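Local coordinates for DNA repair protein PprA (Deinococcus deserti, PDB 6MC8), which binds DNA and takes part in the repair of radiation-induced damage and in genome segregation, probably by forming filaments, at residues T181-V194 and G271-T285. The protein carries 2 engineered substitutions. Residues are numbered along the deposited sequence; the frame is centred on the assembly and turned at random.
Sequences TRTWRQGETLAVEV and GREVDRWKAMQREAT
Helix 274-285 runs along one face of the hairpin 181-194, its axis 7.8 Å from that of strand 189-194 and crossing it at -33°; Leu-190 lies beside Gly-271, just before the helix, and Val-194 beside Ala-284 further along. Between them Val-192 sets CG1 against Met-280 CB at 3.7 Å, while its CG2, anti to the backbone N, reaches the Trp-277 ring and Gln-281 CB. Met-280 bends at its last torsion and turns CE against Leu-190 O. Val-194 sets CG2 3.7 Å from Ala-284 CB, and both its methyls touch Thr-285 OG1. The indole of Trp-277 turns its NE1 edge to the neighbouring strand and donates to Thr-183 OG1 (2.7 Å), a bent bond, 137° at the hydrogen, with the oxygen tilted from the ring plane. The two strands, joined by a type II' turn from Gln-186 to Thr-189, form the middle of a four-stranded antiparallel sheet, and the start of the long helix 274-304 covers one face of it. At the turn end, Arg-185 donates from NH2 to Gly-271 O (2.6 Å), the oxygen lying near the guanidinium plane, though the donor comes from above the carbonyl plane. Arg-272 stacks over one guanidinium face, centres 4.0 Å apart and planes at 23°, and Leu-190 CD1 lies over the other. Carbonyls at the end of helix 156-163, those of Leu-161 and Ile-162, accept from Arg-185 and probably ease the closeness of two like charges. Replacing Arg-185 by a leucine would probably leave these carbonyls and Gly-271 O without their donor and the Arg-272 guanidinium without its stacking partner. A water donates to Glu-188 OE1 (2.7 Å) and accepts a weak bond from Arg-272 NE; His-147 of the second subunit packs against Arg-272.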
loop_
_atom_site.group_PDB
_atom_site.type_symbol
_atom_site.label_atom_id
_atom_site.label_comp_id
_atom_site.label_asym_id
_atom_site.label_seq_id
_atom_site.Cartn_x
_atom_site.Cartn_y
_atom_site.Cartn_z
ATOM N N THR A 181 -6.937 -15.416 14.360
ATOM C CA THR A 181 -6.086 -14.238 14.388
ATOM C C THR A 181 -5.716 -13.788 12.980
ATOM O O THR A 181 -5.733 -14.572 12.030
ATOM C CB THR A 181 -4.830 -14.490 15.241
ATOM O OG1 THR A 181 -4.067 -13.286 15.346
ATOM C CG2 THR A 181 -3.978 -15.573 14.654
ATOM N N ARG A 182 -5.407 -12.496 12.861
ATOM C CA ARG A 182 -4.966 -11.893 11.613
ATOM C C ARG A 182 -4.118 -10.663 11.903
ATOM O O ARG A 182 -4.237 -10.039 12.957
ATOM C CB ARG A 182 -6.147 -11.530 10.703
ATOM C CG ARG A 182 -7.134 -10.537 11.271
ATOM C CD ARG A 182 -8.289 -10.380 10.313
ATOM N NE ARG A 182 -9.361 -9.546 10.835
ATOM C CZ ARG A 182 -10.472 -9.267 10.167
ATOM N NH1 ARG A 182 -10.649 -9.752 8.952
ATOM N NH2 ARG A 182 -11.408 -8.508 10.712
ATOM N N THR A 183 -3.260 -10.328 10.948
ATOM C CA THR A 183 -2.267 -9.273 11.081
ATOM C C THR A 183 -2.326 -8.376 9.854
ATOM O O THR A 183 -2.428 -8.869 8.729
ATOM C CB THR A 183 -0.860 -9.884 11.249
ATOM O OG1 THR A 183 -0.799 -10.608 12.485
ATOM C CG2 THR A 183 0.237 -8.828 11.214
ATOM N N TRP A 184 -2.288 -7.061 10.067
ATOM C CA TRP A 184 -2.297 -6.145 8.939
ATOM C C TRP A 184 -1.487 -4.898 9.258
ATOM O O TRP A 184 -1.330 -4.515 10.419
ATOM C CB TRP A 184 -3.730 -5.780 8.536
ATOM C CG TRP A 184 -4.488 -4.888 9.472
ATOM C CD1 TRP A 184 -4.712 -3.556 9.321
ATOM C CD2 TRP A 184 -5.098 -5.259 10.711
ATOM N NE1 TRP A 184 -5.448 -3.077 10.369
ATOM C CE2 TRP A 184 -5.695 -4.102 11.242
ATOM C CE3 TRP A 184 -5.199 -6.457 11.424
ATOM C CZ2 TRP A 184 -6.393 -4.107 12.445
ATOM C CZ3 TRP A 184 -5.889 -6.457 12.618
ATOM C CH2 TRP A 184 -6.469 -5.290 13.119
ATOM N N ARG A 185 -0.957 -4.283 8.205
ATOM C CA ARG A 185 -0.298 -2.988 8.273
ATOM C C ARG A 185 -1.081 -1.984 7.439
ATOM O O ARG A 185 -1.482 -2.288 6.315
ATOM C CB ARG A 185 1.156 -3.063 7.782
ATOM C CG ARG A 185 1.854 -1.706 7.719
ATOM C CD ARG A 185 3.311 -1.769 7.321
ATOM N NE ARG A 185 4.142 -2.292 8.392
ATOM C CZ ARG A 185 4.825 -3.421 8.319
ATOM N NH1 ARG A 185 4.787 -4.145 7.214
ATOM N NH2 ARG A 185 5.554 -3.822 9.346
ATOM N N GLN A 186 -1.315 -0.802 8.000
ATOM C CA GLN A 186 -1.883 0.317 7.260
ATOM C C GLN A 186 -1.009 1.535 7.518
ATOM O O GLN A 186 -1.075 2.134 8.595
ATOM C CB GLN A 186 -3.330 0.587 7.661
ATOM C CG GLN A 186 -4.001 1.612 6.779
ATOM C CD GLN A 186 -5.438 1.843 7.154
ATOM O OE1 GLN A 186 -5.928 1.298 8.138
ATOM N NE2 GLN A 186 -6.132 2.646 6.364
ATOM N N GLY A 187 -0.192 1.894 6.534
ATOM C CA GLY A 187 0.732 2.997 6.682
ATOM C C GLY A 187 1.904 2.653 7.571
ATOM O O GLY A 187 2.709 1.781 7.239
ATOM N N GLU A 188 2.014 3.332 8.706
ATOM C CA GLU A 188 3.069 3.067 9.671
ATOM C C GLU A 188 2.608 2.168 10.805
ATOM O O GLU A 188 3.415 1.821 11.670
ATOM C CB GLU A 188 3.603 4.382 10.241
ATOM C CG GLU A 188 4.245 5.292 9.211
ATOM C CD GLU A 188 5.508 4.712 8.621
ATOM O OE1 GLU A 188 6.241 4.010 9.348
ATOM O OE2 GLU A 188 5.765 4.951 7.423
ATOM N N THR A 189 1.339 1.775 10.813
ATOM C CA THR A 189 0.729 1.078 11.935
ATOM C C THR A 189 0.645 -0.414 11.637
ATOM O O THR A 189 -0.091 -0.826 10.738
ATOM C CB THR A 189 -0.665 1.635 12.216
ATOM O OG1 THR A 189 -0.585 3.045 12.443
ATOM C CG2 THR A 189 -1.264 0.972 13.438
ATOM N N LEU A 190 1.388 -1.215 12.392
ATOM C CA LEU A 190 1.213 -2.660 12.399
ATOM C C LEU A 190 0.146 -3.014 13.421
ATOM O O LEU A 190 0.113 -2.445 14.514
ATOM C CB LEU A 190 2.517 -3.384 12.738
ATOM C CG LEU A 190 2.476 -4.914 12.713
ATOM C CD1 LEU A 190 2.247 -5.424 11.309
ATOM C CD2 LEU A 190 3.720 -5.518 13.310
ATOM N N ALA A 191 -0.733 -3.940 13.065
ATOM C CA ALA A 191 -1.839 -4.297 13.935
ATOM C C ALA A 191 -2.120 -5.787 13.862
ATOM O O ALA A 191 -1.863 -6.431 12.843
ATOM C CB ALA A 191 -3.084 -3.508 13.571
ATOM N N VAL A 192 -2.648 -6.330 14.953
ATOM C CA VAL A 192 -3.004 -7.739 15.040
ATOM C C VAL A 192 -4.307 -7.861 15.825
ATOM O O VAL A 192 -4.510 -7.168 16.829
ATOM C CB VAL A 192 -1.857 -8.578 15.652
ATOM C CG1 VAL A 192 -1.452 -8.083 17.019
ATOM C CG2 VAL A 192 -2.216 -10.049 15.714
ATOM N N GLU A 193 -5.220 -8.684 15.319
ATOM C CA GLU A 193 -6.499 -8.948 15.955
ATOM C C GLU A 193 -6.514 -10.392 16.425
ATOM O O GLU A 193 -6.058 -11.281 15.707
ATOM C CB GLU A 193 -7.659 -8.693 14.990
ATOM C CG GLU A 193 -9.036 -8.899 15.592
ATOM C CD GLU A 193 -10.146 -8.659 14.603
ATOM O OE1 GLU A 193 -9.849 -8.365 13.432
ATOM O OE2 GLU A 193 -11.320 -8.761 14.995
ATOM N N VAL A 194 -7.015 -10.615 17.633
ATOM C CA VAL A 194 -7.234 -11.946 18.182
ATOM C C VAL A 194 -8.713 -12.067 18.512
ATOM O O VAL A 194 -9.247 -11.264 19.281
ATOM C CB VAL A 194 -6.350 -12.188 19.417
ATOM C CG1 VAL A 194 -6.786 -13.412 20.152
ATOM C CG2 VAL A 194 -4.911 -12.344 18.998
ATOM N N GLY A 271 7.172 -1.392 14.428
ATOM C CA GLY A 271 6.202 -1.970 13.479
ATOM C C GLY A 271 6.826 -2.943 12.511
ATOM O O GLY A 271 6.106 -3.700 11.925
ATOM N N ARG A 272 8.124 -2.834 12.281
ATOM C CA ARG A 272 8.812 -3.743 11.334
ATOM C C ARG A 272 9.598 -4.852 12.034
ATOM O O ARG A 272 10.353 -5.505 11.348
ATOM C CB ARG A 272 9.681 -2.958 10.363
ATOM C CG ARG A 272 8.878 -1.988 9.530
ATOM C CD ARG A 272 9.473 -1.632 8.206
ATOM N NE ARG A 272 8.511 -0.843 7.498
ATOM C CZ ARG A 272 7.748 -1.275 6.544
ATOM N NH1 ARG A 272 7.832 -2.511 6.129
ATOM N NH2 ARG A 272 6.886 -0.463 5.992
ATOM N N GLU A 273 9.403 -5.048 13.332
ATOM C CA GLU A 273 10.120 -6.091 14.046
ATOM C C GLU A 273 9.170 -7.237 14.361
ATOM O O GLU A 273 8.023 -7.008 14.754
ATOM C CB GLU A 273 10.742 -5.540 15.328
ATOM C CG GLU A 273 11.782 -4.462 15.085
ATOM C CD GLU A 273 13.012 -4.970 14.363
ATOM O OE1 GLU A 273 13.383 -6.144 14.558
ATOM O OE2 GLU A 273 13.617 -4.190 13.599
ATOM N N VAL A 274 9.646 -8.469 14.182
ATOM C CA VAL A 274 8.771 -9.622 14.356
ATOM C C VAL A 274 8.655 -9.993 15.829
ATOM O O VAL A 274 7.680 -10.627 16.244
ATOM C CB VAL A 274 9.264 -10.807 13.509
ATOM C CG1 VAL A 274 9.267 -10.443 12.040
ATOM C CG2 VAL A 274 10.645 -11.239 13.943
ATOM N N ASP A 275 9.637 -9.605 16.642
ATOM C CA ASP A 275 9.563 -9.917 18.062
ATOM C C ASP A 275 8.602 -8.973 18.768
ATOM O O ASP A 275 8.063 -9.303 19.831
ATOM C CB ASP A 275 10.952 -9.860 18.693
ATOM C CG ASP A 275 11.861 -10.973 18.208
ATOM O OD1 ASP A 275 11.342 -12.031 17.800
ATOM O OD2 ASP A 275 13.095 -10.797 18.250
ATOM N N ARG A 276 8.374 -7.793 18.190
ATOM C CA ARG A 276 7.321 -6.914 18.680
ATOM C C ARG A 276 5.946 -7.483 18.359
ATOM O O ARG A 276 5.064 -7.506 19.221
ATOM C CB ARG A 276 7.469 -5.522 18.075
ATOM C CG ARG A 276 6.394 -4.559 18.519
ATOM C CD ARG A 276 6.569 -4.142 19.959
ATOM N NE ARG A 276 5.478 -3.281 20.393
ATOM C CZ ARG A 276 4.411 -3.705 21.060
ATOM N NH1 ARG A 276 4.317 -4.974 21.419
ATOM N NH2 ARG A 276 3.460 -2.852 21.402
ATOM N N TRP A 277 5.758 -7.946 17.114
ATOM C CA TRP A 277 4.492 -8.536 16.683
ATOM C C TRP A 277 4.137 -9.771 17.499
ATOM O O TRP A 277 2.960 -10.019 17.780
ATOM C CB TRP A 277 4.560 -8.911 15.201
ATOM C CG TRP A 277 3.342 -9.649 14.742
ATOM C CD1 TRP A 277 2.126 -9.124 14.440
ATOM C CD2 TRP A 277 3.198 -11.070 14.653
ATOM N NE1 TRP A 277 1.246 -10.127 14.120
ATOM C CE2 TRP A 277 1.881 -11.331 14.250
ATOM C CE3 TRP A 277 4.061 -12.144 14.873
ATOM C CZ2 TRP A 277 1.409 -12.620 14.045
ATOM C CZ3 TRP A 277 3.594 -13.417 14.671
ATOM C CH2 TRP A 277 2.281 -13.648 14.260
ATOM N N LYS A 278 5.141 -10.570 17.861
ATOM C CA LYS A 278 4.898 -11.730 18.707
ATOM C C LYS A 278 4.441 -11.302 20.094
ATOM O O LYS A 278 3.591 -11.955 20.707
ATOM C CB LYS A 278 6.160 -12.585 18.788
ATOM C CG LYS A 278 6.177 -13.752 17.829
ATOM C CD LYS A 278 7.540 -14.417 17.790
ATOM N N ALA A 279 4.967 -10.182 20.585
ATOM C CA ALA A 279 4.501 -9.642 21.853
ATOM C C ALA A 279 3.152 -8.952 21.698
ATOM O O ALA A 279 2.417 -8.799 22.676
ATOM C CB ALA A 279 5.541 -8.679 22.418
ATOM N N MET A 280 2.808 -8.544 20.475
ATOM C CA MET A 280 1.525 -7.894 20.230
ATOM C C MET A 280 0.383 -8.901 20.247
ATOM O O MET A 280 -0.662 -8.660 20.862
ATOM C CB MET A 280 1.564 -7.158 18.891
ATOM C CG MET A 280 2.336 -5.861 18.882
ATOM S SD MET A 280 2.704 -5.264 17.228
ATOM C CE MET A 280 1.077 -4.835 16.650
ATOM N N GLN A 281 0.562 -10.028 19.557
ATOM C CA GLN A 281 -0.453 -11.074 19.537
ATOM C C GLN A 281 -0.623 -11.706 20.911
ATOM O O GLN A 281 -1.742 -12.043 21.319
ATOM C CB GLN A 281 -0.080 -12.137 18.506
ATOM C CG GLN A 281 -1.128 -13.202 18.330
ATOM C CD GLN A 281 -0.735 -14.236 17.323
ATOM O OE1 GLN A 281 0.352 -14.187 16.765
ATOM N NE2 GLN A 281 -1.615 -15.193 17.089
ATOM N N ARG A 282 0.482 -11.871 21.640
ATOM C CA ARG A 282 0.425 -12.432 22.983
ATOM C C ARG A 282 -0.256 -11.468 23.946
ATOM O O ARG A 282 -0.910 -11.895 24.903
ATOM C CB ARG A 282 1.839 -12.771 23.446
ATOM C CG ARG A 282 1.947 -13.620 24.695
ATOM C CD ARG A 282 3.410 -13.892 25.034
ATOM N NE ARG A 282 4.098 -14.605 23.960
ATOM C CZ ARG A 282 5.103 -14.102 23.249
ATOM N NH1 ARG A 282 5.553 -12.883 23.503
ATOM N NH2 ARG A 282 5.662 -14.822 22.288
ATOM N N GLU A 283 -0.119 -10.162 23.700
ATOM C CA GLU A 283 -0.869 -9.173 24.465
ATOM C C GLU A 283 -2.357 -9.249 24.153
ATOM O O GLU A 283 -3.187 -9.201 25.065
ATOM C CB GLU A 283 -0.340 -7.768 24.176
ATOM C CG GLU A 283 -1.091 -6.657 24.890
ATOM C CD GLU A 283 -0.578 -5.279 24.540
ATOM O OE1 GLU A 283 0.380 -5.185 23.753
ATOM O OE2 GLU A 283 -1.142 -4.287 25.041
ATOM N N ALA A 284 -2.708 -9.383 22.872
ATOM C CA ALA A 284 -4.110 -9.377 22.468
ATOM C C ALA A 284 -4.831 -10.637 22.926
ATOM O O ALA A 284 -6.027 -10.597 23.226
ATOM C CB ALA A 284 -4.215 -9.222 20.953
ATOM N N THR A 285 -4.118 -11.761 22.988
ATOM C CA THR A 285 -4.712 -12.999 23.478
ATOM C C THR A 285 -4.978 -12.922 24.978
ATOM O O THR A 285 -6.045 -13.325 25.452
ATOM C CB THR A 285 -3.794 -14.175 23.136
ATOM O OG1 THR A 285 -3.636 -14.258 21.716
ATOM C CG2 THR A 285 -4.364 -15.482 23.640
HETATM O O HOH W 1 7.994 2.569 7.862
#